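Local coordinates for protein predicted ATPase involved in replication control, Cdc46/Mcm family (PDB 3F8T) that probably binds ATP and single-stranded DNA and may help unwind DNA during replication, at residues 33-36 with 37-40; 433-436 with 437-440; 482-485 with 486-490. The protein carries 2 engineered substitutions. All coordinates share one frame; numbering follows the deposited sequence.

Contact 1: residues 33-36 with 37-40; sequences LIEI and VRTE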
loop_
_atom_site.group_PDB
_atom_site.type_symbol
_atom_site.label_atom_id
_atom_site.label_comp_id
_atom_site.label_asym_id
_atom_site.label_seq_id
_atom_site.Cartn_x
_atom_site.Cartn_y
_atom_site.Cartn_z
ATOM N N LEU A 33 -19.638 -0.768 36.688
ATOM C CA LEU A 33 -18.981 0.511 36.943
ATOM C C LEU A 33 -17.979 0.469 38.098
ATOM O O LEU A 33 -16.922 1.093 38.022
ATOM C CB LEU A 33 -19.999 1.644 37.174
ATOM C CG LEU A 33 -20.620 2.382 35.978
ATOM C CD1 LEU A 33 -21.196 3.719 36.445
ATOM C CD2 LEU A 33 -19.624 2.605 34.827
ATOM N N ILE A 34 -18.318 -0.244 39.170
ATOM C CA ILE A 34 -17.377 -0.433 40.274
ATOM C C ILE A 34 -16.083 -1.109 39.782
ATOM O O ILE A 34 -14.991 -0.668 40.110
ATOM C CB ILE A 34 -17.992 -1.254 41.444
ATOM C CG1 ILE A 34 -19.146 -0.485 42.093
ATOM C CG2 ILE A 34 -16.928 -1.531 42.508
ATOM C CD1 ILE A 34 -19.936 -1.304 43.104
ATOM N N GLU A 35 -16.203 -2.179 39.004
ATOM C CA GLU A 35 -14.991 -2.863 38.538
ATOM C C GLU A 35 -14.168 -1.990 37.583
ATOM O O GLU A 35 -12.929 -2.024 37.615
ATOM C CB GLU A 35 -15.323 -4.231 37.951
ATOM C CG GLU A 35 -15.790 -5.192 39.046
ATOM C CD GLU A 35 -16.273 -6.528 38.521
ATOM O OE1 GLU A 35 -15.702 -7.042 37.520
ATOM O OE2 GLU A 35 -17.231 -7.075 39.123
ATOM N N ILE A 36 -14.857 -1.183 36.773
ATOM C CA ILE A 36 -14.180 -0.244 35.861
ATOM C C ILE A 36 -13.337 0.798 36.607
ATOM O O ILE A 36 -12.158 1.004 36.295
ATOM C CB ILE A 36 -15.187 0.461 34.898
ATOM C CG1 ILE A 36 -15.729 -0.549 33.867
ATOM C CG2 ILE A 36 -14.508 1.660 34.202
ATOM C CD1 ILE A 36 -16.905 -0.026 32.978
ATOM N N VAL A 37 -13.939 1.445 37.595
ATOM C CA VAL A 37 -13.283 2.502 38.352
ATOM C C VAL A 37 -12.119 1.990 39.216
ATOM O O VAL A 37 -11.203 2.746 39.543
ATOM C CB VAL A 37 -14.330 3.281 39.195
ATOM C CG1 VAL A 37 -13.670 4.209 40.167
ATOM C CG2 VAL A 37 -15.246 4.055 38.257
ATOM N N ARG A 38 -12.155 0.708 39.570
ATOM C CA ARG A 38 -11.076 0.090 40.336
ATOM C C ARG A 38 -9.805 -0.172 39.519
ATOM O O ARG A 38 -8.741 -0.412 40.096
ATOM C CB ARG A 38 -11.544 -1.231 40.956
ATOM C CG ARG A 38 -12.424 -1.131 42.188
ATOM C CD ARG A 38 -12.819 -2.553 42.542
ATOM N NE ARG A 38 -13.768 -2.705 43.646
ATOM C CZ ARG A 38 -14.588 -3.753 43.763
ATOM N NH1 ARG A 38 -14.593 -4.702 42.836
ATOM N NH2 ARG A 38 -15.429 -3.846 44.786
ATOM N N THR A 39 -9.911 -0.147 38.189
ATOM C CA THR A 39 -8.769 -0.452 37.329
ATOM C C THR A 39 -7.672 0.603 37.452
ATOM O O THR A 39 -7.961 1.790 37.680
ATOM C CB THR A 39 -9.167 -0.599 35.836
ATOM O OG1 THR A 39 -9.750 0.619 35.365
ATOM C CG2 THR A 39 -10.152 -1.751 35.636
ATOM N N GLU A 40 -6.419 0.172 37.297
ATOM C CA GLU A 40 -5.284 1.103 37.363
ATOM C C GLU A 40 -5.359 2.139 36.249
ATOM O O GLU A 40 -5.188 3.326 36.512
ATOM C CB GLU A 40 -3.932 0.379 37.329
ATOM C CG GLU A 40 -2.883 1.059 38.212
ATOM C CD GLU A 40 -1.445 0.800 37.769
ATOM O OE1 GLU A 40 -1.156 -0.305 37.241
ATOM O OE2 GLU A 40 -0.598 1.713 37.945
#
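The tight turn from helix 30-37 into helix 40-47 is fastened where T39 reaches back to I36. I36 O takes two bonds from T39. T39 OG1 lies 2.6 Å from I36 O and comes in nearly along the C=O axis. T39 N lies 3.2 Å from I36 O and well above the carbonyl plane. The hydroxyl is brought there by chi1 60°, which sets OG1 between the backbone N and the carbonyl carbon. The same torsion brings T39 CG2 to 3.4 Å from E35 O. T39 is also the N-cap of helix 40-47, and its OG1 has a weak bond to F42 N. The same residue thus serves the end of one helix and the start of the next, in the archaeal MCM N-terminal domain. One turn back, V37 N still makes a regular helical bond to L33 O, while I36 packs on V77 and L81 of helix 74-88. On the outer side R38 runs extended alongside I34. I34 CG2 sits over the centre of one guanidinium face, 3.5 Å from R38 CZ. The carboxylate of E35 pairs instead with R31, and E35 OE2 stays 5.1 Å from R38 NH1.

Contact 2: residues 433-436 with 437-440; sequences EVEE and RLGM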
loop_
_atom_site.group_PDB
_atom_site.type_symbol
_atom_site.label_atom_id
_atom_site.label_comp_id
_atom_site.label_asym_id
_atom_site.label_seq_id
_atom_site.Cartn_x
_atom_site.Cartn_y
_atom_site.Cartn_z
ATOM N N GLU A 433 30.018 1.068 -25.471
ATOM C CA GLU A 433 29.478 0.209 -26.517
ATOM C C GLU A 433 28.435 0.917 -27.386
ATOM O O GLU A 433 28.431 0.743 -28.600
ATOM C CB GLU A 433 28.895 -1.073 -25.936
ATOM C CG GLU A 433 28.530 -2.077 -27.014
ATOM C CD GLU A 433 27.802 -3.285 -26.481
ATOM O OE1 GLU A 433 27.680 -3.415 -25.239
ATOM O OE2 GLU A 433 27.353 -4.105 -27.312
ATOM N N VAL A 434 27.552 1.704 -26.765
ATOM C CA VAL A 434 26.549 2.470 -27.502
ATOM C C VAL A 434 27.237 3.471 -28.446
ATOM O O VAL A 434 26.881 3.570 -29.627
ATOM C CB VAL A 434 25.561 3.208 -26.543
ATOM C CG1 VAL A 434 24.709 4.231 -27.299
ATOM C CG2 VAL A 434 24.658 2.205 -25.829
ATOM N N GLU A 435 28.222 4.196 -27.921
ATOM C CA GLU A 435 28.992 5.140 -28.734
ATOM C C GLU A 435 29.632 4.451 -29.919
ATOM O O GLU A 435 29.511 4.911 -31.058
ATOM C CB GLU A 435 30.027 5.888 -27.896
ATOM C CG GLU A 435 29.411 7.058 -27.151
ATOM C CD GLU A 435 28.290 7.721 -27.959
ATOM O OE1 GLU A 435 28.602 8.482 -28.908
ATOM O OE2 GLU A 435 27.098 7.468 -27.649
ATOM N N GLU A 436 30.261 3.317 -29.648
ATOM C CA GLU A 436 30.887 2.537 -30.694
ATOM C C GLU A 436 29.878 2.076 -31.746
ATOM O O GLU A 436 30.097 2.284 -32.946
ATOM C CB GLU A 436 31.661 1.361 -30.106
ATOM C CG GLU A 436 33.112 1.368 -30.547
ATOM C CD GLU A 436 33.755 0.001 -30.508
ATOM O OE1 GLU A 436 33.724 -0.643 -29.434
ATOM O OE2 GLU A 436 34.301 -0.421 -31.554
ATOM N N ARG A 437 28.775 1.471 -31.305
ATOM C CA ARG A 437 27.702 1.054 -32.215
ATOM C C ARG A 437 27.111 2.193 -33.047
ATOM O O ARG A 437 26.824 2.020 -34.233
ATOM C CB ARG A 437 26.587 0.338 -31.458
ATOM C CG ARG A 437 26.984 -1.023 -30.885
ATOM C CD ARG A 437 25.822 -1.664 -30.128
ATOM N NE ARG A 437 24.611 -1.738 -30.941
ATOM C CZ ARG A 437 24.240 -2.786 -31.671
ATOM N NH1 ARG A 437 24.981 -3.894 -31.710
ATOM N NH2 ARG A 437 23.116 -2.722 -32.367
ATOM N N LEU A 438 26.920 3.355 -32.433
ATOM C CA LEU A 438 26.437 4.507 -33.187
ATOM C C LEU A 438 27.498 4.917 -34.218
ATOM O O LEU A 438 27.170 5.228 -35.358
ATOM C CB LEU A 438 26.068 5.669 -32.257
ATOM C CG LEU A 438 24.823 5.448 -31.377
ATOM C CD1 LEU A 438 24.661 6.555 -30.348
ATOM C CD2 LEU A 438 23.531 5.273 -32.181
ATOM N N GLY A 439 28.766 4.881 -33.816
ATOM C CA GLY A 439 29.875 5.144 -34.741
ATOM C C GLY A 439 29.896 4.225 -35.954
ATOM O O GLY A 439 30.314 4.639 -37.035
ATOM N N MET A 440 29.416 2.992 -35.774
ATOM C CA MET A 440 29.332 1.987 -36.840
ATOM C C MET A 440 28.070 2.141 -37.702
ATOM O O MET A 440 27.924 1.477 -38.735
ATOM C CB MET A 440 29.380 0.562 -36.249
ATOM C CG MET A 440 30.599 0.251 -35.368
ATOM S SD MET A 440 30.373 -1.172 -34.253
ATOM C CE MET A 440 31.391 -0.708 -32.876
HETATM O O HOH W 1 27.603 -4.380 -30.183
#
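R437 lies back along the previous helical turn, beside E433. R437 CB rests 3.4 Å from E433 O. CG comes closer to the same oxygen, and R437 CD drifts away from it to lie 4.0 Å from E433 OE2. There the chain bends, with chi3 at 53°, and the guanidinium turns away from a direct meeting with the acid. R437 NH1 and E433 OE2 remain 5.0 Å apart, and the carboxylate and guanidinium planes stand 77° apart. One water bridges the gap. It lies at the guanidinium edge, in plane, and accepts from R437 NH1 at 3.1 Å. The same water donates to E433 OE2 at 2.9 Å. The two charges probably still attract each other, but the link is a solvent-mediated one between residues i and i+4. R437 also touches L442 and T444 in the loop that follows.

All this happens on the last turns of helix 417-439, a long helix of the MCM AAA-lid domain. The backbone keeps the alpha-helical pattern here: R437 N bonds to E433 O, L438 N to V434 O and G439 N to E435 O. V434 and L438 run alongside each other and meet through V434 CG1 and L438 CD1. E435 OE2 comes within 3.7 Å of L438 CD1. V434 packs further on T444 and V447.

At the end of the turn, M440 N still bonds to E436 O, in the carbonyl plane, though the N-H points less directly at it, with an angle of 134°. The M440 thioether curls back over E436. M440 CE stands 3.2 Å from E436 OE2 and also touches E436 CB, CG and CD.

Contact 3: residues 482-485 with 486-490; sequences LVDW and YLETA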
loop_
_atom_site.group_PDB
_atom_site.type_symbol
_atom_site.label_atom_id
_atom_site.label_comp_id
_atom_site.label_asym_id
_atom_site.label_seq_id
_atom_site.Cartn_x
_atom_site.Cartn_y
_atom_site.Cartn_z
ATOM N N LEU A 482 18.799 -7.889 -17.088
ATOM C CA LEU A 482 17.423 -7.521 -17.458
ATOM C C LEU A 482 17.333 -6.213 -18.213
ATOM O O LEU A 482 16.563 -6.109 -19.164
ATOM C CB LEU A 482 16.518 -7.458 -16.224
ATOM C CG LEU A 482 16.301 -8.793 -15.505
ATOM C CD1 LEU A 482 15.569 -8.554 -14.188
ATOM C CD2 LEU A 482 15.572 -9.837 -16.356
ATOM N N VAL A 483 18.105 -5.207 -17.793
ATOM C CA VAL A 483 18.107 -3.924 -18.498
ATOM C C VAL A 483 18.679 -4.133 -19.905
ATOM O O VAL A 483 18.084 -3.683 -20.891
ATOM C CB VAL A 483 18.853 -2.793 -17.711
ATOM C CG1 VAL A 483 18.979 -1.512 -18.565
ATOM C CG2 VAL A 483 18.111 -2.464 -16.425
ATOM N N ASP A 484 19.796 -4.850 -19.992
ATOM C CA ASP A 484 20.397 -5.201 -21.296
ATOM C C ASP A 484 19.439 -5.950 -22.230
ATOM O O ASP A 484 19.361 -5.654 -23.437
ATOM C CB ASP A 484 21.666 -6.024 -21.099
ATOM C CG ASP A 484 22.840 -5.183 -20.661
ATOM O OD1 ASP A 484 22.835 -3.957 -20.897
ATOM O OD2 ASP A 484 23.771 -5.752 -20.068
ATOM N N TRP A 485 18.701 -6.902 -21.667
ATOM C CA TRP A 485 17.717 -7.673 -22.435
ATOM C C TRP A 485 16.654 -6.745 -23.019
ATOM O O TRP A 485 16.351 -6.828 -24.210
ATOM C CB TRP A 485 17.091 -8.765 -21.566
ATOM C CG TRP A 485 16.102 -9.652 -22.272
ATOM C CD1 TRP A 485 16.367 -10.817 -22.951
ATOM C CD2 TRP A 485 14.689 -9.453 -22.359
ATOM N NE1 TRP A 485 15.197 -11.346 -23.460
ATOM C CE2 TRP A 485 14.155 -10.528 -23.108
ATOM C CE3 TRP A 485 13.822 -8.466 -21.887
ATOM C CZ2 TRP A 485 12.793 -10.642 -23.386
ATOM C CZ3 TRP A 485 12.463 -8.581 -22.159
ATOM C CH2 TRP A 485 11.963 -9.665 -22.899
ATOM N N TYR A 486 16.108 -5.862 -22.182
ATOM C CA TYR A 486 15.178 -4.803 -22.609
ATOM C C TYR A 486 15.753 -3.926 -23.727
ATOM O O TYR A 486 15.106 -3.702 -24.763
ATOM C CB TYR A 486 14.795 -3.922 -21.400
ATOM C CG TYR A 486 14.340 -2.515 -21.750
ATOM C CD1 TYR A 486 13.400 -2.304 -22.754
ATOM C CD2 TYR A 486 14.832 -1.403 -21.067
ATOM C CE1 TYR A 486 12.972 -1.028 -23.095
ATOM C CE2 TYR A 486 14.405 -0.094 -21.405
ATOM C CZ TYR A 486 13.465 0.070 -22.421
ATOM O OH TYR A 486 12.977 1.319 -22.792
ATOM N N LEU A 487 16.955 -3.404 -23.508
ATOM C CA LEU A 487 17.580 -2.505 -24.484
ATOM C C LEU A 487 17.837 -3.197 -25.830
ATOM O O LEU A 487 17.644 -2.594 -26.902
ATOM C CB LEU A 487 18.876 -1.929 -23.928
ATOM C CG LEU A 487 18.775 -0.970 -22.735
ATOM C CD1 LEU A 487 20.174 -0.603 -22.277
ATOM C CD2 LEU A 487 17.955 0.289 -23.045
ATOM N N GLU A 488 18.252 -4.454 -25.760
ATOM C CA GLU A 488 18.593 -5.228 -26.944
ATOM C C GLU A 488 17.367 -5.695 -27.703
ATOM O O GLU A 488 17.291 -5.509 -28.919
ATOM C CB GLU A 488 19.545 -6.379 -26.592
ATOM C CG GLU A 488 20.971 -5.868 -26.334
ATOM C CD GLU A 488 21.854 -6.822 -25.518
ATOM O OE1 GLU A 488 21.614 -8.049 -25.538
ATOM O OE2 GLU A 488 22.813 -6.329 -24.870
ATOM N N THR A 489 16.397 -6.257 -26.988
ATOM C CA THR A 489 15.156 -6.728 -27.604
ATOM C C THR A 489 14.322 -5.600 -28.211
ATOM O O THR A 489 13.631 -5.808 -29.216
ATOM C CB THR A 489 14.296 -7.544 -26.633
ATOM O OG1 THR A 489 13.888 -6.717 -25.527
ATOM C CG2 THR A 489 15.081 -8.735 -26.107
ATOM N N ALA A 490 14.407 -4.406 -27.617
ATOM C CA ALA A 490 13.709 -3.216 -28.126
ATOM C C ALA A 490 14.059 -2.889 -29.581
ATOM O O ALA A 490 13.226 -2.344 -30.324
ATOM C CB ALA A 490 14.005 -2.019 -27.251
#
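Y486, L487, E488 and T489 each give their backbone N-H to the carbonyl four residues earlier, from L482 to W485. The pattern is regular alpha helix, and it belongs to helix 473-489, the last helix of the modelled chain and part of the MCM AAA-lid region. The Y486 N to L482 O bond is nearly straight, with an angle of 172° at the hydrogen.

W485 O is held twice. T489 N donates to it at 2.8 Å, and T489 OG1 donates at the same distance from the opposite face of the carbonyl plane. With chi1 63° OG1 of T489 stands between its backbone N and carbonyl carbon, close to W485 O; CG2 lies anti to the carbonyl carbon, over the indole. T489 CG2 sits 3.7 Å from the centroid of the five-membered ring of W485, only 12° off the normal, a CH-pi contact. The indole also touches E220 and M224 of helix 219-229. An alanine in place of W485 would probably leave T489 CG2 without its aromatic face and open a gap against M224.

V483 and L487 run alongside each other, with V483 CG1 and L487 CD1 4.0 Å apart. V483 meets Q451, V455 and L458 of helix 449-465, while the Y486 side chain packs on L373 and I374 of strand 373-376. Through these neighbours helix 473-489 joins helix 449-465 to an outermost strand of the parallel sheet.

E488 folds along D484 O. E488 OE2 stays 4.6 Å from D484 OD1, a like charge that is likely to be offset by the salt bridge of D484 OD2 with R430. D484 OD2 also accepts from W426 NE1. The nearest approach of the two acidic side chains is from E488 OE2 to D484 CB, at 4.0 Å.

In the fold
Along the chain the three contacts come in series, and none nests in or crosses another. Contact 1 forms near the N terminus, closes the short turn between helices 30-37 and 40-47, and ties helix 30-37 to helix 74-88. Contacts 2 and 3 each close single turns near the end of a long helix, 417-439 and then 473-489. The centres of contacts 1 and 2 lie about 81 Å apart, on opposite sides of the chain's centre. Contacts 2 and 3 are neighbours, with centres about 16 Å apart and nearest atoms about 6 Å apart. They do not touch, but V434 and L487 both pack on V447. D484 also reaches across to helix 417-439.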